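Local coordinates for 4-hydroxybutyrate CoA-transferase (Porphyromonas gingivalis, PDB 3EH7), which probably transfers coenzyme A from an acyl-CoA thioester to a small carboxylate such as acetate or 4-hydroxybutyrate, at residues A[210-215]-A[232-237]; A[392-397]-A[414-419]; A[123-128]-A[147-152]; A[216-221]-A[311-316]. All coordinates share one frame; numbering follows the deposited sequence.

Overall arrangement
Contact 3 comes first along the chain. It lies in the six-stranded parallel sheet of the N-terminal half, where strand 122-127 receives a helix. The interleaved contacts 1 and 4 follow, and contact 2 comes last. Contact 4 lies within the larger mixed sheet. Contact 1 joins loops leading into two of its strands, and contact 2 sets a loop against its edge hairpin. Contacts 1 and 4 touch: Thr215 and Val311 probably share a backbone hydrogen bond, and Ile210 packs on Val311 and Leu216. Their centres are about 15 Å apart. The centre of contact 2 is about 18 Å from that of contact 4 and 43 Å from that of contact 3. The chain thus holds two separate alpha/beta units.

Contact 1: residues A[210-215]-A[232-237]; sequences IEDGAT and KDKKDL
Asp212 and Lys235 meet where two loops run side by side. Each loop leads from a helix into a strand of the large sheet. Strand 215-217, helix 222-229 and strand 238-240 form a beta-alpha-beta crossover, and this contact joins the approaches to its two parallel strands. Three hydrogen bonds cross it. The Asp212 carboxylate receives the backbone N-H of Lys235, with N to OD1 at 2.9 Å; the donor stands above the carboxylate plane, 51° out of it. Gly213 N answers with a bond to Lys235 O, 3.0 Å long. Lys234 supplies the third from its side chain. Its chain bends at chi2 (-73°) and at the next two torsions, which brings NZ back to Ile210 O at 2.8 Å, nearly along the C=O axis.

Charge plays a looser part. Lys234 NZ stays 5.8 Å from Asp212 OD1, so the pair is not a salt bridge, though the opposite charges may still favour each other. The CB and CG of Lys235 lie alongside the Asp212 carboxylate, while its amine leads away.

Residues Glu211 to Ala214 form a type II beta turn. Gly213 takes its third place with a positive phi that suits glycine. It also brings CA to Asp236 O at 3.2 Å, a CA-H...O contact.

Apolar packing fills the inner side. Ile210, which also rests on Ile313, crosses Leu237 at about a right angle. Leu237 CD2 touches Ile210 CG2 at 4.0 Å and Ala214 CB, and it lies 3.4 Å from Glu211 O.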
loop_
_atom_site.group_PDB
_atom_site.type_symbol
_atom_site.label_atom_id
_atom_site.label_comp_id
_atom_site.label_asym_id
_atom_site.label_seq_id
_atom_site.Cartn_x
_atom_site.Cartn_y
_atom_site.Cartn_z
ATOM N N ILE A 210 22.620 -6.859 1.454
ATOM C CA ILE A 210 22.347 -7.427 2.758
ATOM C C ILE A 210 23.539 -7.234 3.672
ATOM O O ILE A 210 24.625 -7.769 3.407
ATOM C CB ILE A 210 22.034 -8.934 2.644
ATOM C CG1 ILE A 210 20.720 -9.118 1.891
ATOM C CG2 ILE A 210 21.991 -9.590 4.068
ATOM C CD1 ILE A 210 20.375 -10.518 1.479
ATOM N N GLU A 211 23.355 -6.446 4.727
ATOM C CA GLU A 211 24.421 -6.183 5.673
ATOM C C GLU A 211 24.273 -7.082 6.890
ATOM O O GLU A 211 23.226 -7.702 7.101
ATOM C CB GLU A 211 24.386 -4.736 6.136
ATOM C CG GLU A 211 24.595 -3.705 5.028
ATOM C CD GLU A 211 23.974 -2.363 5.419
ATOM O OE1 GLU A 211 22.747 -2.170 5.210
ATOM O OE2 GLU A 211 24.712 -1.509 5.966
ATOM N N ASP A 212 25.339 -7.141 7.683
ATOM C CA ASP A 212 25.343 -7.962 8.873
ATOM C C ASP A 212 24.191 -7.513 9.730
ATOM O O ASP A 212 23.952 -6.333 9.845
ATOM C CB ASP A 212 26.618 -7.759 9.670
ATOM C CG ASP A 212 27.826 -8.363 9.008
ATOM O OD1 ASP A 212 27.709 -9.344 8.234
ATOM O OD2 ASP A 212 28.899 -7.852 9.291
ATOM N N GLY A 213 23.499 -8.466 10.321
ATOM C CA GLY A 213 22.395 -8.172 11.204
ATOM C C GLY A 213 21.053 -7.992 10.519
ATOM O O GLY A 213 20.066 -7.711 11.206
ATOM N N ALA A 214 21.006 -8.136 9.187
ATOM C CA ALA A 214 19.744 -7.931 8.468
ATOM C C ALA A 214 18.742 -9.007 8.873
ATOM O O ALA A 214 19.134 -10.130 9.217
ATOM C CB ALA A 214 19.933 -7.950 6.961
ATOM N N THR A 215 17.456 -8.639 8.856
ATOM C CA THR A 215 16.357 -9.604 8.974
ATOM C C THR A 215 15.794 -9.826 7.608
ATOM O O THR A 215 15.388 -8.862 6.928
ATOM C CB THR A 215 15.234 -9.085 9.916
ATOM O OG1 THR A 215 15.833 -8.535 11.085
ATOM C CG2 THR A 215 14.259 -10.232 10.321
ATOM N N LYS A 232 27.260 -16.500 2.917
ATOM C CA LYS A 232 28.020 -17.331 3.866
ATOM C C LYS A 232 29.019 -16.530 4.708
ATOM O O LYS A 232 29.406 -16.952 5.775
ATOM C CB LYS A 232 28.733 -18.496 3.159
ATOM C CG LYS A 232 27.794 -19.460 2.408
ATOM C CD LYS A 232 28.600 -20.493 1.612
ATOM C CE LYS A 232 27.745 -21.277 0.622
ATOM N NZ LYS A 232 26.850 -22.243 1.277
ATOM N N ASP A 233 29.409 -15.363 4.228
ATOM C CA ASP A 233 30.297 -14.470 4.949
ATOM C C ASP A 233 29.547 -13.438 5.823
ATOM O O ASP A 233 30.161 -12.550 6.396
ATOM C CB ASP A 233 31.140 -13.719 3.920
ATOM C CG ASP A 233 30.288 -12.796 2.974
ATOM O OD1 ASP A 233 29.074 -13.033 2.665
ATOM O OD2 ASP A 233 30.879 -11.796 2.519
ATOM N N LYS A 234 28.221 -13.525 5.902
ATOM C CA LYS A 234 27.476 -12.550 6.679
ATOM C C LYS A 234 27.380 -13.017 8.120
ATOM O O LYS A 234 27.521 -14.210 8.415
ATOM C CB LYS A 234 26.087 -12.307 6.062
ATOM C CG LYS A 234 26.129 -11.611 4.679
ATOM C CD LYS A 234 26.501 -10.129 4.857
ATOM C CE LYS A 234 27.398 -9.598 3.778
ATOM N NZ LYS A 234 26.664 -9.399 2.531
ATOM N N LYS A 235 27.109 -12.066 9.008
ATOM C CA LYS A 235 27.037 -12.311 10.451
ATOM C C LYS A 235 25.676 -11.970 11.054
ATOM O O LYS A 235 25.127 -10.901 10.770
ATOM C CB LYS A 235 28.072 -11.445 11.153
ATOM C CG LYS A 235 29.505 -11.617 10.647
ATOM C CD LYS A 235 30.039 -13.049 10.788
ATOM C CE LYS A 235 31.439 -13.122 10.191
ATOM N NZ LYS A 235 31.882 -14.514 9.996
ATOM N N ASP A 236 25.185 -12.857 11.922
ATOM C CA ASP A 236 23.929 -12.669 12.673
ATOM C C ASP A 236 22.735 -12.118 11.896
ATOM O O ASP A 236 22.066 -11.192 12.337
ATOM C CB ASP A 236 24.166 -11.808 13.918
ATOM C CG ASP A 236 25.103 -12.467 14.897
ATOM O OD1 ASP A 236 24.814 -13.601 15.365
ATOM O OD2 ASP A 236 26.149 -11.847 15.166
ATOM N N LEU A 237 22.443 -12.742 10.771
ATOM C CA LEU A 237 21.208 -12.476 10.051
ATOM C C LEU A 237 20.064 -13.116 10.806
ATOM O O LEU A 237 20.274 -14.046 11.576
ATOM C CB LEU A 237 21.300 -13.016 8.619
ATOM C CG LEU A 237 22.509 -12.511 7.794
ATOM C CD1 LEU A 237 22.455 -13.063 6.377
ATOM C CD2 LEU A 237 22.537 -10.992 7.758
#

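Contact 2: residues A[392-397]-A[414-419]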
loop_
_atom_site.group_PDB
_atom_site.type_symbol
_atom_site.label_atom_id
_atom_site.label_comp_id
_atom_site.label_asym_id
_atom_site.label_seq_id
_atom_site.Cartn_x
_atom_site.Cartn_y
_atom_site.Cartn_z
ATOM N N VAL A 392 15.409 -2.736 -7.712
ATOM C CA VAL A 392 15.142 -3.742 -8.720
ATOM C C VAL A 392 16.474 -4.336 -9.109
ATOM O O VAL A 392 17.440 -3.603 -9.321
ATOM C CB VAL A 392 14.436 -3.143 -9.956
ATOM C CG1 VAL A 392 14.302 -4.193 -11.070
ATOM C CG2 VAL A 392 13.059 -2.555 -9.561
ATOM N N VAL A 393 16.544 -5.662 -9.173
ATOM C CA VAL A 393 17.813 -6.354 -9.434
ATOM C C VAL A 393 17.675 -7.392 -10.538
ATOM O O VAL A 393 16.769 -8.245 -10.495
ATOM C CB VAL A 393 18.341 -7.072 -8.162
ATOM C CG1 VAL A 393 19.628 -7.804 -8.466
ATOM C CG2 VAL A 393 18.544 -6.080 -6.993
ATOM N N THR A 394 18.554 -7.296 -11.536
ATOM C CA THR A 394 18.698 -8.325 -12.560
ATOM C C THR A 394 20.134 -8.836 -12.597
ATOM O O THR A 394 20.979 -8.370 -11.843
ATOM C CB THR A 394 18.312 -7.820 -13.952
ATOM O OG1 THR A 394 19.333 -6.947 -14.438
ATOM C CG2 THR A 394 16.951 -7.110 -13.935
ATOM N N GLU A 395 20.393 -9.795 -13.481
ATOM C CA GLU A 395 21.754 -10.260 -13.749
ATOM C C GLU A 395 22.643 -9.144 -14.255
ATOM O O GLU A 395 23.841 -9.306 -14.228
ATOM C CB GLU A 395 21.780 -11.428 -14.753
ATOM C CG GLU A 395 21.371 -11.103 -16.223
ATOM C CD GLU A 395 19.880 -11.354 -16.515
ATOM O OE1 GLU A 395 19.028 -11.150 -15.606
ATOM O OE2 GLU A 395 19.564 -11.753 -17.660
ATOM N N TYR A 396 22.073 -8.025 -14.719
ATOM C CA TYR A 396 22.897 -6.925 -15.244
ATOM C C TYR A 396 23.140 -5.822 -14.234
ATOM O O TYR A 396 23.897 -4.916 -14.516
ATOM C CB TYR A 396 22.320 -6.361 -16.547
ATOM C CG TYR A 396 22.339 -7.395 -17.642
ATOM C CD1 TYR A 396 23.510 -7.682 -18.334
ATOM C CD2 TYR A 396 21.182 -8.110 -17.965
ATOM C CE1 TYR A 396 23.531 -8.677 -19.343
ATOM C CE2 TYR A 396 21.185 -9.092 -18.953
ATOM C CZ TYR A 396 22.362 -9.375 -19.619
ATOM O OH TYR A 396 22.317 -10.350 -20.570
ATOM N N GLY A 397 22.537 -5.913 -13.050
ATOM C CA GLY A 397 22.860 -4.976 -11.973
ATOM C C GLY A 397 21.681 -4.535 -11.125
ATOM O O GLY A 397 20.637 -5.171 -11.097
ATOM N N ILE A 414 16.615 0.645 -17.793
ATOM C CA ILE A 414 17.146 0.295 -19.100
ATOM C C ILE A 414 18.549 -0.277 -18.955
ATOM O O ILE A 414 18.874 -1.282 -19.576
ATOM C CB ILE A 414 17.131 1.493 -20.078
ATOM C CG1 ILE A 414 15.687 1.772 -20.535
ATOM C CG2 ILE A 414 17.986 1.207 -21.286
ATOM C CD1 ILE A 414 15.515 3.066 -21.278
ATOM N N ALA A 415 19.343 0.328 -18.085
ATOM C CA ALA A 415 20.721 -0.112 -17.873
ATOM C C ALA A 415 20.810 -1.511 -17.277
ATOM O O ALA A 415 21.839 -2.146 -17.409
ATOM C CB ALA A 415 21.489 0.899 -17.002
ATOM N N ILE A 416 19.734 -2.011 -16.660
ATOM C CA ILE A 416 19.723 -3.382 -16.144
ATOM C C ILE A 416 18.816 -4.335 -16.947
ATOM O O ILE A 416 18.673 -5.500 -16.615
ATOM C CB ILE A 416 19.444 -3.431 -14.617
ATOM C CG1 ILE A 416 18.037 -2.964 -14.250
ATOM C CG2 ILE A 416 20.446 -2.549 -13.888
ATOM C CD1 ILE A 416 17.685 -3.198 -12.763
ATOM N N ALA A 417 18.281 -3.832 -18.049
ATOM C CA ALA A 417 17.563 -4.654 -18.984
ATOM C C ALA A 417 18.568 -5.435 -19.827
ATOM O O ALA A 417 19.752 -5.073 -19.928
ATOM C CB ALA A 417 16.630 -3.782 -19.845
ATOM N N HIS A 418 18.114 -6.511 -20.431
ATOM C CA HIS A 418 18.937 -7.232 -21.402
ATOM C C HIS A 418 19.340 -6.307 -22.544
ATOM O O HIS A 418 18.524 -5.518 -23.037
ATOM C CB HIS A 418 18.190 -8.424 -21.955
ATOM C CG HIS A 418 19.075 -9.432 -22.597
ATOM N ND1 HIS A 418 19.711 -9.203 -23.797
ATOM C CD2 HIS A 418 19.457 -10.661 -22.191
ATOM C CE1 HIS A 418 20.446 -10.254 -24.106
ATOM N NE2 HIS A 418 20.312 -11.150 -23.144
ATOM N N PRO A 419 20.613 -6.373 -22.971
ATOM C CA PRO A 419 21.094 -5.572 -24.099
ATOM C C PRO A 419 20.217 -5.667 -25.356
ATOM O O PRO A 419 20.074 -4.700 -26.076
ATOM C CB PRO A 419 22.478 -6.161 -24.367
ATOM C CG PRO A 419 22.927 -6.674 -23.030
ATOM C CD PRO A 419 21.703 -7.057 -22.267
#
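Ile416 and Thr394 hold the tight, buried part of this contact. Strand 391-394 turns back into strand 397-400 through a type I beta turn from Thr394 to Gly397, and the loop between helices 406-414 and 419-433 lies against this hairpin. Thr394 OG1 gives a hydrogen bond to Ile416 O at 2.7 Å, in the carbonyl plane and on a lone pair. The same hydroxyl accepts Tyr396 N at 3.0 Å, which makes an ST turn. It is therefore held by both segments of the contact. The Ile416 side chain spreads over the hairpin. Its CG1 sits between the backbone N and the carbonyl carbon (chi1 66°), which puts Ile416 CD1 3.9 Å from Val392 CG1. The Ile416 CG2 branch meets another part of the hairpin, 3.6 Å from Gly397 C.

The outer side is more open and is built of rings. Pro419 CD lies over one face of Tyr396, offset toward the rim and 3.6 Å from CZ. The two side chains meet tip to tip, in a CH-pi contact. The edge of Tyr396 also points at the face of His418, a T-shaped pair with planes 76° apart. Its OH comes 3.3 Å from His418 CD2, over the imidazole face. His418 is meanwhile the N-cap of helix 419-433, with ND1 hydrogen-bonded to Asp420 N.

Around this, Arg422 of helix 419-433 makes a cation-pi contact with Tyr396 and bonds to Ala417 O. Ile416 and Ala417 pack on Ile372 of strand 372-373, Ala417 also touches Leu425, and helix 197-208 packs against Val393 and Glu395.

Contact 3: residues A[123-128]-A[147-152]; sequences AIVQLS and PAAESA
Val125 and Ala149 touch between a strand and the helix lying on it, and Ala123 carries the rest of the contact. From its CB, Val125 stands back from the helix: this atom is 4.7 Å from Ala149 CB. Its two methyls close the gap. CG1 lies anti to the carbonyl carbon (chi1 -67°) and reaches Ala149 CB at 4.2 Å. CG2 lies between the backbone N and the carbonyl carbon and meets the same methyl at 4.1 Å. The Ala149 methyl thus rests against both tips of the fork at nearly equal distance.

Strand 122-127 belongs to the parallel sheet of the N-terminal half, a Rossmann-like alpha/beta arrangement. Helix 145-151 follows it and leads to strand 154-160, the next strand of the sheet, so strand, helix and strand make a beta-alpha-beta unit, with strand 135-137 inserted on the way. The axes of segments 123-127 and 147-151 come within 7.9 Å, and their directions are 131° apart. Small side chains suit so close an approach.

Two residues earlier, on the same face of the strand, the Ala123 methyl lies over the last part of the helix. It is 3.8 Å from Ala149 CA and 3.8 Å from Ala152 CB. It also comes 4.3 Å from Ala148 CB. The Ala152 CB also lies 3.7 Å from Ala123 N. The helix chain is held by its own backbone bonds: Ala148 O accepts both Ser151 N and Ala152 N. Beyond the contact, Ala148 reaches Ala32 of strand 30-33 and Ala149 touches Ile172 of strand 171-173.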
loop_
_atom_site.group_PDB
_atom_site.type_symbol
_atom_site.label_atom_id
_atom_site.label_comp_id
_atom_site.label_asym_id
_atom_site.label_seq_id
_atom_site.Cartn_x
_atom_site.Cartn_y
_atom_site.Cartn_z
ATOM N N ALA A 123 -13.338 -26.145 6.620
ATOM C CA ALA A 123 -11.880 -26.065 6.664
ATOM C C ALA A 123 -11.379 -27.492 6.756
ATOM O O ALA A 123 -11.755 -28.229 7.679
ATOM C CB ALA A 123 -11.402 -25.265 7.883
ATOM N N ILE A 124 -10.570 -27.906 5.788
ATOM C CA ILE A 124 -9.894 -29.195 5.881
ATOM C C ILE A 124 -8.430 -28.858 6.141
ATOM O O ILE A 124 -7.725 -28.393 5.238
ATOM C CB ILE A 124 -10.059 -30.069 4.636
ATOM C CG1 ILE A 124 -11.510 -30.130 4.185
ATOM C CG2 ILE A 124 -9.639 -31.496 4.942
ATOM C CD1 ILE A 124 -11.735 -31.035 2.966
ATOM N N VAL A 125 -7.991 -29.072 7.381
ATOM C CA VAL A 125 -6.634 -28.761 7.742
ATOM C C VAL A 125 -5.831 -30.008 8.121
ATOM O O VAL A 125 -6.314 -30.868 8.853
ATOM C CB VAL A 125 -6.571 -27.664 8.841
ATOM C CG1 VAL A 125 -7.080 -26.344 8.254
ATOM C CG2 VAL A 125 -7.326 -28.070 10.119
ATOM N N GLN A 126 -4.597 -30.072 7.624
ATOM C CA GLN A 126 -3.658 -31.084 8.048
ATOM C C GLN A 126 -2.951 -30.677 9.361
ATOM O O GLN A 126 -2.522 -29.542 9.522
ATOM C CB GLN A 126 -2.657 -31.407 6.948
ATOM C CG GLN A 126 -1.847 -32.618 7.300
ATOM C CD GLN A 126 -0.724 -32.925 6.352
ATOM O OE1 GLN A 126 0.085 -33.797 6.646
ATOM N NE2 GLN A 126 -0.672 -32.241 5.200
ATOM N N LEU A 127 -2.863 -31.629 10.289
ATOM C CA LEU A 127 -2.340 -31.378 11.627
ATOM C C LEU A 127 -1.360 -32.450 12.078
ATOM O O LEU A 127 -1.372 -33.585 11.590
ATOM C CB LEU A 127 -3.492 -31.306 12.633
ATOM C CG LEU A 127 -4.664 -30.341 12.394
ATOM C CD1 LEU A 127 -5.848 -30.748 13.295
ATOM C CD2 LEU A 127 -4.274 -28.870 12.628
ATOM N N SER A 128 -0.528 -32.083 13.044
ATOM C CA SER A 128 0.320 -33.036 13.721
ATOM C C SER A 128 -0.507 -33.789 14.728
ATOM O O SER A 128 -1.621 -33.390 15.065
ATOM C CB SER A 128 1.457 -32.335 14.459
ATOM O OG SER A 128 0.955 -31.675 15.618
ATOM N N PRO A 147 -6.521 -19.630 10.897
ATOM C CA PRO A 147 -7.708 -18.782 10.932
ATOM C C PRO A 147 -8.941 -19.439 10.301
ATOM O O PRO A 147 -10.018 -19.314 10.853
ATOM C CB PRO A 147 -7.287 -17.556 10.144
ATOM C CG PRO A 147 -5.816 -17.461 10.346
ATOM C CD PRO A 147 -5.310 -18.840 10.571
ATOM N N ALA A 148 -8.778 -20.166 9.195
ATOM C CA ALA A 148 -9.925 -20.852 8.589
ATOM C C ALA A 148 -10.513 -21.895 9.545
ATOM O O ALA A 148 -11.727 -21.945 9.746
ATOM C CB ALA A 148 -9.544 -21.492 7.250
ATOM N N ALA A 149 -9.659 -22.722 10.125
ATOM C CA ALA A 149 -10.092 -23.742 11.075
ATOM C C ALA A 149 -10.797 -23.098 12.278
ATOM O O ALA A 149 -11.716 -23.677 12.834
ATOM C CB ALA A 149 -8.922 -24.582 11.550
ATOM N N GLU A 150 -10.382 -21.905 12.671
ATOM C CA GLU A 150 -10.969 -21.297 13.847
ATOM C C GLU A 150 -12.290 -20.638 13.558
ATOM O O GLU A 150 -12.982 -20.270 14.480
ATOM C CB GLU A 150 -10.016 -20.265 14.456
ATOM C CG GLU A 150 -8.775 -20.898 15.066
ATOM C CD GLU A 150 -7.689 -19.885 15.381
ATOM O OE1 GLU A 150 -7.727 -18.724 14.858
ATOM O OE2 GLU A 150 -6.783 -20.268 16.131
ATOM N N SER A 151 -12.612 -20.445 12.279
ATOM C CA SER A 151 -13.848 -19.802 11.897
ATOM C C SER A 151 -14.879 -20.662 11.166
ATOM O O SER A 151 -16.030 -20.301 11.152
ATOM C CB SER A 151 -13.544 -18.580 11.030
ATOM O OG SER A 151 -13.199 -17.503 11.866
ATOM N N ALA A 152 -14.475 -21.756 10.534
ATOM C CA ALA A 152 -15.378 -22.506 9.646
ATOM C C ALA A 152 -16.462 -23.212 10.423
ATOM O O ALA A 152 -16.240 -23.705 11.520
ATOM C CB ALA A 152 -14.621 -23.502 8.805
#

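Contact 4: residues A[216-221]-A[311-316]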
loop_
_atom_site.group_PDB
_atom_site.type_symbol
_atom_site.label_atom_id
_atom_site.label_comp_id
_atom_site.label_asym_id
_atom_site.label_seq_id
_atom_site.Cartn_x
_atom_site.Cartn_y
_atom_site.Cartn_z
ATOM N N LEU A 216 15.716 -11.086 7.193
ATOM C CA LEU A 216 15.363 -11.377 5.811
ATOM C C LEU A 216 13.954 -11.915 5.635
ATOM O O LEU A 216 13.478 -12.688 6.461
ATOM C CB LEU A 216 16.327 -12.410 5.213
ATOM C CG LEU A 216 17.824 -12.155 5.324
ATOM C CD1 LEU A 216 18.531 -13.339 4.698
ATOM C CD2 LEU A 216 18.238 -10.828 4.672
ATOM N N GLN A 217 13.337 -11.531 4.520
ATOM C CA GLN A 217 12.202 -12.232 3.967
ATOM C C GLN A 217 12.552 -12.591 2.542
ATOM O O GLN A 217 12.979 -11.743 1.764
ATOM C CB GLN A 217 10.925 -11.383 3.990
ATOM C CG GLN A 217 9.736 -12.054 3.258
ATOM C CD GLN A 217 9.644 -11.670 1.784
ATOM O OE1 GLN A 217 9.929 -10.533 1.412
ATOM N NE2 GLN A 217 9.263 -12.612 0.950
ATOM N N LEU A 218 12.380 -13.851 2.191
ATOM C CA LEU A 218 12.572 -14.277 0.809
ATOM C C LEU A 218 11.882 -15.597 0.599
ATOM O O LEU A 218 11.479 -16.250 1.570
ATOM C CB LEU A 218 14.064 -14.359 0.408
ATOM C CG LEU A 218 14.985 -15.461 0.931
ATOM C CD1 LEU A 218 16.421 -15.190 0.363
ATOM C CD2 LEU A 218 14.987 -15.537 2.446
ATOM N N GLY A 219 11.739 -15.983 -0.667
ATOM C CA GLY A 219 11.005 -17.219 -1.037
ATOM C C GLY A 219 11.868 -18.418 -1.413
ATOM O O GLY A 219 12.935 -18.633 -0.840
ATOM N N ILE A 220 11.349 -19.202 -2.350
ATOM C CA ILE A 220 11.989 -20.385 -2.899
ATOM C C ILE A 220 12.217 -20.205 -4.384
ATOM O O ILE A 220 11.632 -19.304 -5.026
ATOM C CB ILE A 220 11.154 -21.676 -2.650
ATOM C CG1 ILE A 220 9.696 -21.473 -3.068
ATOM C CG2 ILE A 220 11.271 -22.088 -1.203
ATOM C CD1 ILE A 220 8.955 -22.778 -3.306
ATOM N N GLY A 221 13.076 -21.048 -4.933
ATOM C CA GLY A 221 13.450 -20.932 -6.329
ATOM C C GLY A 221 14.919 -20.563 -6.441
ATOM O O GLY A 221 15.593 -20.271 -5.423
ATOM N N VAL A 311 15.347 -6.843 4.930
ATOM C CA VAL A 311 15.610 -6.975 3.515
ATOM C C VAL A 311 14.614 -7.993 3.007
ATOM O O VAL A 311 14.608 -9.158 3.429
ATOM C CB VAL A 311 17.056 -7.426 3.176
ATOM C CG1 VAL A 311 17.190 -7.587 1.678
ATOM C CG2 VAL A 311 18.076 -6.405 3.701
ATOM N N SER A 312 13.742 -7.513 2.122
ATOM C CA SER A 312 12.724 -8.327 1.518
ATOM C C SER A 312 13.144 -8.604 0.069
ATOM O O SER A 312 13.497 -7.675 -0.640
ATOM C CB SER A 312 11.381 -7.594 1.609
ATOM O OG SER A 312 10.494 -8.108 0.659
ATOM N N ILE A 313 13.160 -9.877 -0.334
ATOM C CA ILE A 313 13.489 -10.287 -1.707
ATOM C C ILE A 313 12.329 -11.061 -2.313
ATOM O O ILE A 313 11.900 -12.099 -1.793
ATOM C CB ILE A 313 14.765 -11.193 -1.808
ATOM C CG1 ILE A 313 15.961 -10.572 -1.094
ATOM C CG2 ILE A 313 15.120 -11.462 -3.275
ATOM C CD1 ILE A 313 17.200 -11.511 -0.989
ATOM N N ASN A 314 11.819 -10.539 -3.421
ATOM C CA ASN A 314 10.747 -11.180 -4.165
ATOM C C ASN A 314 10.984 -11.022 -5.672
ATOM O O ASN A 314 11.768 -10.184 -6.107
ATOM C CB ASN A 314 9.394 -10.559 -3.780
ATOM C CG ASN A 314 9.066 -10.744 -2.301
ATOM O OD1 ASN A 314 8.706 -11.841 -1.843
ATOM N ND2 ASN A 314 9.201 -9.693 -1.559
ATOM N N SER A 315 10.302 -11.840 -6.462
ATOM C CA SER A 315 10.338 -11.750 -7.913
ATOM C C SER A 315 8.979 -11.350 -8.432
ATOM O O SER A 315 8.001 -11.307 -7.672
ATOM C CB SER A 315 10.729 -13.091 -8.496
ATOM O OG SER A 315 11.988 -13.419 -7.977
ATOM N N CYS A 316 8.928 -10.997 -9.710
ATOM C CA CYS A 316 7.664 -10.644 -10.355
ATOM C C CYS A 316 7.742 -11.051 -11.842
ATOM O O CYS A 316 8.775 -11.541 -12.290
ATOM C CB CYS A 316 7.416 -9.153 -10.152
ATOM S SG CYS A 316 8.699 -8.181 -10.898
HETATM O O HOH W 1 12.403 -14.578 -2.797
#
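Gln217 OE1 is gripped by two donors from the neighbouring strand. Ser312 OG reaches it at 2.6 Å, in line with the C=O bond, and Asn314 ND2 at 3.2 Å, in the carbonyl plane on a lone pair. Strands 215-217 and 310-314 are parallel neighbours in the large mixed sheet. Gln217 N bonds to Val311 O at 2.9 Å, and Gln217 O receives Ile313 N.

The Gln217 side chain folds over the next strand. Its CG is anti to the backbone N (chi1 173°), and a bend at chi2 swings the amide across. That lets NE2 give a second bond, to Asn314 OD1 at 3.0 Å. The amide planes of the buried Gln217 and the partly exposed Asn314 are nearly parallel, 18° apart, and exchange one bond in each direction. Tyr344 of helix 341-350 touches Gln217 and Ser312.

Leu216 and Val311 lie side by side on the face away from Gln217. Further along, Leu218 lies beside Ile313, with CB to CB at 3.9 Å. Pro224 and Leu228 of helix 222-229 pack on Leu218.

At the strand end the backbones part, and a water joins them. It accepts from Gly219 N at 2.6 Å and donates to Ile313 O at 2.7 Å.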